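Local coordinates for catalase (Corynebacterium glutamicum atcc 13032, PDB 4B7H) that catalyses the breakdown of hydrogen peroxide to water and oxygen at a haem group and is inhibited by nitric oxide, at the interface of chains A and B and the interface of chains A and C. Sequence-based numbering; all coordinates share one arbitrary frame. Chains: chain A/B/C, Catalase.

Contact 1: the interface of chains A and B. Residues chain A 167-168, 170; chain B 257, 260.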
ATOM      1  N   LYS A 167      -1.502 -14.253  21.691  1.00  8.75           N
ATOM      2  CA  LYS A 167      -0.206 -14.786  22.102  1.00  9.35           C
ATOM      3  C   LYS A 167       0.311 -15.905  21.192  1.00  9.54           C
ATOM      4  O   LYS A 167       1.509 -15.959  20.909  1.00 11.55           O
ATOM      5  CB  LYS A 167      -0.195 -15.209  23.584  1.00 10.51           C
ATOM      6  CG  LYS A 167      -1.025 -16.442  23.924  1.00 11.29           C
ATOM      7  CD  LYS A 167      -1.003 -16.704  25.428  1.00 13.64           C
ATOM      8  CE  LYS A 167      -1.845 -17.909  25.778  1.00 14.15           C
ATOM      9  NZ  LYS A 167      -1.812 -18.156  27.241  1.00 18.83           N
ATOM     10  N   ASN A 168      -0.581 -16.770  20.710  1.00  9.70           N
ATOM     11  CA  ASN A 168      -0.132 -18.018  20.094  1.00  9.39           C
ATOM     12  C   ASN A 168      -0.807 -18.392  18.778  1.00  8.91           C
ATOM     13  O   ASN A 168      -0.564 -19.470  18.239  1.00  8.78           O
ATOM     14  CB  ASN A 168      -0.264 -19.182  21.090  1.00  9.63           C
ATOM     15  CG  ASN A 168      -1.698 -19.415  21.543  1.00 10.41           C
ATOM     16  OD1 ASN A 168      -2.647 -18.884  20.968  1.00 10.49           O
ATOM     17  ND2 ASN A 168      -1.861 -20.229  22.583  1.00 11.74           N
ATOM     18  N   LEU A 170      -3.826 -19.351  18.174  1.00  8.91           N
ATOM     19  CA  LEU A 170      -4.799 -20.445  18.254  1.00  8.74           C
ATOM     20  C   LEU A 170      -6.205 -19.903  18.481  1.00  8.86           C
ATOM     21  O   LEU A 170      -6.388 -18.968  19.259  1.00  9.47           O
ATOM     22  CB  LEU A 170      -4.456 -21.407  19.396  1.00  9.89           C
ATOM     23  CG  LEU A 170      -3.109 -22.123  19.289  1.00  9.83           C
ATOM     24  CD1 LEU A 170      -2.883 -23.020  20.503  1.00 11.53           C
ATOM     25  CD2 LEU A 170      -3.019 -22.922  17.994  1.00 11.16           C
TER
ATOM     26  N   GLU B 257       0.106 -25.760  17.720  1.00  9.85           N
ATOM     27  CA  GLU B 257      -0.291 -26.021  19.094  1.00 10.15           C
ATOM     28  C   GLU B 257       0.728 -26.903  19.818  1.00 11.07           C
ATOM     29  O   GLU B 257       1.038 -26.668  20.987  1.00 11.55           O
ATOM     30  CB  GLU B 257      -1.688 -26.649  19.139  1.00 12.33           C
ATOM     31  CG  GLU B 257      -2.256 -26.787  20.547  1.00 13.70           C
ATOM     32  CD  GLU B 257      -3.769 -26.932  20.579  1.00 20.95           C
ATOM     33  OE1 GLU B 257      -4.394 -27.109  19.512  1.00 20.12           O
ATOM     34  OE2 GLU B 257      -4.338 -26.855  21.684  1.00 27.72           O
ATOM     35  N   TYR B 260       3.834 -24.703  20.806  1.00 11.38           N
ATOM     36  CA  TYR B 260       3.439 -23.798  21.883  1.00 12.18           C
ATOM     37  C   TYR B 260       3.385 -24.551  23.208  1.00 12.28           C
ATOM     38  O   TYR B 260       3.962 -24.108  24.211  1.00 13.14           O
ATOM     39  CB  TYR B 260       2.071 -23.156  21.597  1.00 13.47           C
ATOM     40  CG  TYR B 260       1.408 -22.565  22.839  1.00 16.73           C
ATOM     41  CD1 TYR B 260       1.822 -21.354  23.353  1.00 16.71           C
ATOM     42  CD2 TYR B 260       0.384 -23.243  23.503  1.00 19.57           C
ATOM     43  CE1 TYR B 260       1.226 -20.807  24.485  1.00 15.52           C
ATOM     44  CE2 TYR B 260      -0.215 -22.715  24.637  1.00 20.89           C
ATOM     45  CZ  TYR B 260       0.214 -21.500  25.126  1.00 21.37           C
ATOM     46  OH  TYR B 260      -0.381 -20.980  26.254  1.00 24.76           O
TER
HETATM   47  O   HOH W   1       1.081 -18.618  27.668  1.00 26.03           O
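A loop of chain A, residues 167 to 170, lies against helix 254-264 of chain B, where B:Tyr260 and B:Glu257, one helical turn apart, face it. The main contact is between an amide and an aromatic ring. A:Asn168 ND2 stands over the centre of the B:Tyr260 ring, 3.4 Å above its plane, with the amide turned 88° to the ring, so that one N-H of the amide can be directed at the face. At its other end the amide is anchored within its own loop: A:Leu170 N donates to A:Asn168 OD1 over 3.1 Å, approaching from above the carbonyl plane rather than on a lone pair, which supports the modelled amide orientation but does not lock it. A:Lys167, extended beyond CG, carries its terminal amine NZ to the phenol end. The direct NZ to B:Tyr260 OH bond is weak at 3.3 Å, but water 1 joins the two, 3.0 Å from A:Lys167 NZ and 3.1 Å from B:Tyr260 OH, in the plane of the ring. One turn earlier on the helix, A:Leu170 CD1 packs on the aliphatic CG of B:Glu257 at 3.8 Å. The patch and its two-fold twin help hold this loop against the neighbouring subunit's helix, contributing to the A-B association.

Contact 2: the interface of chains A and C. Residues chain A 21, 29-31; chain C 406-408.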
ATOM      1  N   ASN A  21       4.874 -18.253 -28.067  1.00 16.04           N
ATOM      2  CA  ASN A  21       5.808 -18.047 -26.981  1.00 13.52           C
ATOM      3  C   ASN A  21       5.319 -16.971 -26.036  1.00 10.77           C
ATOM      4  O   ASN A  21       4.476 -16.149 -26.397  1.00 11.44           O
ATOM      5  CB  ASN A  21       7.180 -17.661 -27.529  1.00 16.00           C
ATOM      6  CG  ASN A  21       7.710 -18.667 -28.532  1.00 23.22           C
ATOM      7  OD1 ASN A  21       8.100 -18.309 -29.643  1.00 32.16           O
ATOM      8  ND2 ASN A  21       7.727 -19.932 -28.144  1.00 26.33           N
ATOM      9  N   PRO A  29       9.497 -10.617 -26.607  1.00  9.10           N
ATOM     10  CA  PRO A  29       9.551 -12.077 -26.440  1.00  8.50           C
ATOM     11  C   PRO A  29      10.420 -12.539 -25.268  1.00  9.10           C
ATOM     12  O   PRO A  29      11.490 -11.980 -25.016  1.00  9.98           O
ATOM     13  CB  PRO A  29      10.168 -12.564 -27.758  1.00 10.92           C
ATOM     14  CG  PRO A  29       9.852 -11.486 -28.756  1.00 13.31           C
ATOM     15  CD  PRO A  29       9.894 -10.195 -27.966  1.00 10.23           C
ATOM     16  N   VAL A  30       9.946 -13.562 -24.563  1.00  9.28           N
ATOM     17  CA  VAL A  30      10.696 -14.185 -23.475  1.00  8.75           C
ATOM     18  C   VAL A  30      11.645 -15.226 -24.035  1.00  8.44           C
ATOM     19  O   VAL A  30      11.202 -16.110 -24.753  1.00  8.72           O
ATOM     20  CB  VAL A  30       9.758 -14.901 -22.482  1.00  9.00           C
ATOM     21  CG1 VAL A  30      10.545 -15.800 -21.526  1.00  8.99           C
ATOM     22  CG2 VAL A  30       8.939 -13.901 -21.699  1.00 10.74           C
ATOM     23  N   PRO A  31      12.950 -15.125 -23.717  1.00  8.93           N
ATOM     24  CA  PRO A  31      13.861 -16.170 -24.210  1.00  9.76           C
ATOM     25  C   PRO A  31      13.609 -17.532 -23.534  1.00  8.56           C
ATOM     26  O   PRO A  31      13.456 -18.543 -24.226  1.00  9.58           O
ATOM     27  CB  PRO A  31      15.253 -15.624 -23.860  1.00 10.91           C
ATOM     28  CG  PRO A  31      15.051 -14.113 -23.761  1.00 10.90           C
ATOM     29  CD  PRO A  31      13.678 -13.973 -23.154  1.00 10.99           C
TER
ATOM     30  N   ALA C 406       5.975 -21.346 -23.921  1.00  9.11           N
ATOM     31  CA  ALA C 406       7.062 -20.940 -23.040  1.00  9.20           C
ATOM     32  C   ALA C 406       7.980 -19.983 -23.795  1.00  8.16           C
ATOM     33  O   ALA C 406       7.531 -19.316 -24.728  1.00  9.28           O
ATOM     34  CB  ALA C 406       7.822 -22.159 -22.498  1.00 10.65           C
ATOM     35  N   GLY C 407       9.247 -19.890 -23.398  1.00  9.22           N
ATOM     36  CA  GLY C 407      10.155 -18.969 -24.066  1.00  9.72           C
ATOM     37  C   GLY C 407      10.527 -19.439 -25.464  1.00  9.23           C
ATOM     38  O   GLY C 407      10.394 -20.629 -25.786  1.00 10.04           O
ATOM     39  N   TYR C 408      11.010 -18.521 -26.304  1.00  8.88           N
ATOM     40  CA  TYR C 408      11.375 -18.903 -27.669  1.00  9.22           C
ATOM     41  C   TYR C 408      12.569 -19.865 -27.765  1.00 10.05           C
ATOM     42  O   TYR C 408      12.723 -20.553 -28.774  1.00 11.87           O
ATOM     43  CB  TYR C 408      11.541 -17.681 -28.587  1.00 10.10           C
ATOM     44  CG  TYR C 408      12.643 -16.711 -28.213  1.00 10.58           C
ATOM     45  CD1 TYR C 408      13.979 -16.994 -28.492  1.00 11.17           C
ATOM     46  CD2 TYR C 408      12.344 -15.494 -27.619  1.00 11.11           C
ATOM     47  CE1 TYR C 408      14.985 -16.103 -28.161  1.00 11.75           C
ATOM     48  CE2 TYR C 408      13.337 -14.593 -27.293  1.00 10.60           C
ATOM     49  CZ  TYR C 408      14.657 -14.899 -27.564  1.00 11.08           C
ATOM     50  OH  TYR C 408      15.641 -13.990 -27.227  1.00 13.00           O
TER
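The C:Tyr408 ring has A:Pro31 over one face, with CA 3.5 Å above the plane, displaced toward the rim and 3.7 Å from the ring centroid, a CH-pi contact. The same proline reaches along the ring to the phenol, its CG lying 3.5 Å from C:Tyr408 OH. A:Pro29 sits instead at the CD2-CE2 edge, slightly toward the opposite face, with CB 3.7 Å from C:Tyr408 CD2. The A:Asn21 amide, its plane tilted 69° from the ring, meets the root of the tyrosine, CG being 3.8 Å from C:Tyr408 CA. Backbone pairing sets the register: C:Tyr408 N donates to A:Val30 O over 2.9 Å, almost straight along the carbonyl direction. With CG placed between its backbone N and carbonyl carbon (chi1 63°), the tyrosine folds its ring back along the A:Pro29-A:Pro31 stretch that receives this bond. A:Asn21 and C:Ala406 form a parallel beta bridge, supplemented by a weak side-chain bond from A:Asn21 ND2 to C:Ala406 O. Every element here is a loop: two stretches of the N-terminal arm of chain A bracket a loop segment of chain C that follows the long helix 343-359 and precedes the C-terminal helices.

Contact 3: the interface of chains A and B. Residues chain A 68-69, 155-156, 159-160, 355; chain B 56, 59-60.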
ATOM      1  N   ILE A  68     -11.555  -9.444   6.239  1.00  6.81           N
ATOM      2  CA  ILE A  68     -11.879  -9.699   7.641  1.00  7.15           C
ATOM      3  C   ILE A  68     -13.276  -9.142   7.937  1.00  7.43           C
ATOM      4  O   ILE A  68     -13.518  -7.941   7.770  1.00  8.02           O
ATOM      5  CB  ILE A  68     -10.820  -9.115   8.622  1.00  8.35           C
ATOM      6  CG1 ILE A  68     -11.269  -9.354  10.068  1.00  9.22           C
ATOM      7  CG2 ILE A  68     -10.537  -7.625   8.359  1.00  9.50           C
ATOM      8  CD1 ILE A  68     -10.231  -8.966  11.129  1.00 10.64           C
ATOM      9  N   PRO A  69     -14.233 -10.015   8.312  1.00  8.04           N
ATOM     10  CA  PRO A  69     -14.194 -11.478   8.289  1.00  8.15           C
ATOM     11  C   PRO A  69     -14.632 -11.983   6.908  1.00  7.11           C
ATOM     12  O   PRO A  69     -14.575 -11.210   5.942  1.00  7.47           O
ATOM     13  CB  PRO A  69     -15.216 -11.863   9.379  1.00  8.95           C
ATOM     14  CG  PRO A  69     -16.097 -10.624   9.572  1.00  9.89           C
ATOM     15  CD  PRO A  69     -15.574  -9.532   8.672  1.00  9.05           C
ATOM     16  N   PHE A 155     -18.977  -5.240  17.163  1.00  8.27           N
ATOM     17  CA  PHE A 155     -18.645  -6.189  16.107  1.00  8.25           C
ATOM     18  C   PHE A 155     -17.175  -6.650  16.114  1.00  8.62           C
ATOM     19  O   PHE A 155     -16.917  -7.859  16.036  1.00  8.28           O
ATOM     20  CB  PHE A 155     -19.108  -5.644  14.753  1.00  9.34           C
ATOM     21  CG  PHE A 155     -18.746  -6.507  13.588  1.00  9.45           C
ATOM     22  CD1 PHE A 155     -19.483  -7.638  13.285  1.00 10.00           C
ATOM     23  CD2 PHE A 155     -17.677  -6.167  12.777  1.00 10.02           C
ATOM     24  CE1 PHE A 155     -19.159  -8.421  12.183  1.00 10.07           C
ATOM     25  CE2 PHE A 155     -17.342  -6.942  11.683  1.00 11.30           C
ATOM     26  CZ  PHE A 155     -18.088  -8.065  11.379  1.00 10.41           C
ATOM     27  N   PRO A 156     -16.209  -5.711  16.234  1.00  7.96           N
ATOM     28  CA  PRO A 156     -14.814  -6.182  16.286  1.00  8.10           C
ATOM     29  C   PRO A 156     -14.532  -7.071  17.500  1.00  7.91           C
ATOM     30  O   PRO A 156     -13.695  -7.962  17.408  1.00  8.18           O
ATOM     31  CB  PRO A 156     -14.005  -4.880  16.339  1.00  8.88           C
ATOM     32  CG  PRO A 156     -14.877  -3.901  15.596  1.00  8.80           C
ATOM     33  CD  PRO A 156     -16.270  -4.244  16.087  1.00  8.96           C
ATOM     34  N   ILE A 159     -15.826 -10.571  16.435  1.00  8.15           N
ATOM     35  CA  ILE A 159     -14.965 -11.198  15.436  1.00  7.99           C
ATOM     36  C   ILE A 159     -13.599 -11.579  16.021  1.00  8.02           C
ATOM     37  O   ILE A 159     -13.108 -12.687  15.777  1.00  7.38           O
ATOM     38  CB  ILE A 159     -14.843 -10.342  14.166  1.00  7.36           C
ATOM     39  CG1 ILE A 159     -16.220 -10.182  13.494  1.00  8.09           C
ATOM     40  CG2 ILE A 159     -13.836 -10.953  13.204  1.00  9.01           C
ATOM     41  CD1 ILE A 159     -16.874 -11.488  13.012  1.00 10.36           C
ATOM     42  N   HIS A 160     -12.865 -10.620  16.837  1.00  7.50           N
ATOM     43  CA  HIS A 160     -11.670 -11.150  17.497  1.00  7.01           C
ATOM     44  C   HIS A 160     -12.026 -12.378  18.343  1.00  7.64           C
ATOM     45  O   HIS A 160     -11.301 -13.381  18.347  1.00  8.47           O
ATOM     46  CB  HIS A 160     -11.029 -10.125  18.431  1.00  7.17           C
ATOM     47  CG  HIS A 160     -10.511  -8.880  17.774  1.00  7.87           C
ATOM     48  ND1 HIS A 160     -10.171  -7.720  18.436  1.00  9.91           N
ATOM     49  CD2 HIS A 160     -10.276  -8.639  16.463  1.00  8.89           C
ATOM     50  CE1 HIS A 160      -9.738  -6.832  17.559  1.00  7.32           C
ATOM     51  NE2 HIS A 160      -9.797  -7.363  16.354  1.00 13.82           N
ATOM     52  N   GLN A 355     -13.106  -0.951   4.205  1.00  6.32           N
ATOM     53  CA  GLN A 355     -12.163  -2.061   4.092  1.00  7.12           C
ATOM     54  C   GLN A 355     -11.714  -2.265   2.642  1.00  7.29           C
ATOM     55  O   GLN A 355     -10.538  -2.533   2.375  1.00  7.89           O
ATOM     56  CB  GLN A 355     -12.720  -3.372   4.657  1.00  7.31           C
ATOM     57  CG  GLN A 355     -11.646  -4.468   4.565  1.00  7.53           C
ATOM     58  CD  GLN A 355     -11.936  -5.737   5.342  1.00  6.47           C
ATOM     59  OE1 GLN A 355     -11.444  -6.814   4.972  1.00  8.10           O
ATOM     60  NE2 GLN A 355     -12.700  -5.629   6.429  1.00  7.00           N
TER
ATOM     61  N   LEU B  56     -13.697   0.446  14.123  1.00  8.10           N
ATOM     62  CA  LEU B  56     -14.041  -0.244  12.882  1.00  9.09           C
ATOM     63  C   LEU B  56     -12.941  -0.120  11.819  1.00  7.85           C
ATOM     64  O   LEU B  56     -12.627  -1.098  11.123  1.00  7.72           O
ATOM     65  CB  LEU B  56     -15.365   0.267  12.315  1.00  9.14           C
ATOM     66  CG  LEU B  56     -16.625  -0.012  13.127  1.00  9.60           C
ATOM     67  CD1 LEU B  56     -17.807   0.706  12.479  1.00  9.66           C
ATOM     68  CD2 LEU B  56     -16.885  -1.520  13.233  1.00 10.83           C
ATOM     69  N   PHE B  59      -9.881  -2.244  12.687  1.00  6.70           N
ATOM     70  CA  PHE B  59     -10.316  -3.623  12.471  1.00  7.20           C
ATOM     71  C   PHE B  59     -10.249  -3.966  10.981  1.00  7.02           C
ATOM     72  O   PHE B  59      -9.747  -5.028  10.597  1.00  7.27           O
ATOM     73  CB  PHE B  59     -11.740  -3.786  13.003  1.00  7.94           C
ATOM     74  CG  PHE B  59     -12.402  -5.078  12.625  1.00  8.03           C
ATOM     75  CD1 PHE B  59     -12.244  -6.214  13.408  1.00  8.49           C
ATOM     76  CD2 PHE B  59     -13.207  -5.149  11.495  1.00  8.44           C
ATOM     77  CE1 PHE B  59     -12.881  -7.412  13.067  1.00  9.29           C
ATOM     78  CE2 PHE B  59     -13.842  -6.335  11.143  1.00 10.19           C
ATOM     79  CZ  PHE B  59     -13.680  -7.466  11.935  1.00  9.37           C
ATOM     80  N   ASN B  60     -10.747  -3.057  10.142  1.00  7.06           N
ATOM     81  CA  ASN B  60     -10.761  -3.246   8.690  1.00  6.80           C
ATOM     82  C   ASN B  60      -9.381  -3.414   8.071  1.00  7.17           C
ATOM     83  O   ASN B  60      -9.270  -3.886   6.943  1.00  8.02           O
ATOM     84  CB  ASN B  60     -11.461  -2.068   7.987  1.00  7.51           C
ATOM     85  CG  ASN B  60     -12.976  -2.153   8.024  1.00  7.88           C
ATOM     86  OD1 ASN B  60     -13.677  -1.136   7.837  1.00 11.23           O
ATOM     87  ND2 ASN B  60     -13.498  -3.344   8.248  1.00  5.47           N
TER
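Alongside B:Asn60, A:Gln355 NE2 donates to A:Ile68 O over 2.8 Å, on a lone pair and in the plane of both groups. The return bond, A:Ile68 N to A:Gln355 OE1 at 2.9 Å, is equally straight (170° at H), so the two ends of the glutamine amide are assigned and its rotation is fixed. This pairing makes the modelled approach of B:Asn60 ND2 to A:Gln355 NE2, 3.0 Å, doubtful, because two amide nitrogens would face each other; turning the B:Asn60 amide over would supply an acceptor. The bulk of the contact is B:Phe59, from the end of helix 50-59, which is inserted into a pocket of chain A. Its CG lies anti to the backbone N (chi1 169°), directing the ring away from its helix toward helix 155-162. A:Ile68 CG1 touches B:Phe59 CZ at 3.6 Å, A:Pro156 CB touches B:Phe59 CD1 at 3.7 Å, and A:Ile159 CG2 lies in the ring plane at the edge. The A:Phe155 ring turns its CE2 edge toward the face of B:Phe59 near the CE2-CZ rim, planes 71° apart. A:Ile68 and the cis-bonded A:Pro69 lead directly to the distal histidine, A:Pro69 and A:Phe155 line the nitric oxide pocket, and A:Gln355 lies one turn beyond the proximal tyrosine that binds the haem iron. Packing of B:Phe59 on A:Ile68 and A:Phe155 thus probably steadies the distal wall from the neighbouring subunit.

Contacts 1 and 3 belong to the same A-B interface, their C-alpha centres about 21 Å apart, whereas contact 2 joins A to C and lies about 47 Å from contact 1 and 45 Å from contact 3. In chain A, helix 155-162 of contact 3 runs on after a short connection into the loop of contact 1, so one continuous stretch meets two separate helices of B, 50-59 and 254-264. No residue is shared between contacts. Since every copy repeats these roles, each subunit uses different surfaces toward different neighbours, as expected of the tetrameric catalase assembly, with contact 3 involving residues of the haem surroundings, among them A:Phe155 of the nitric oxide site.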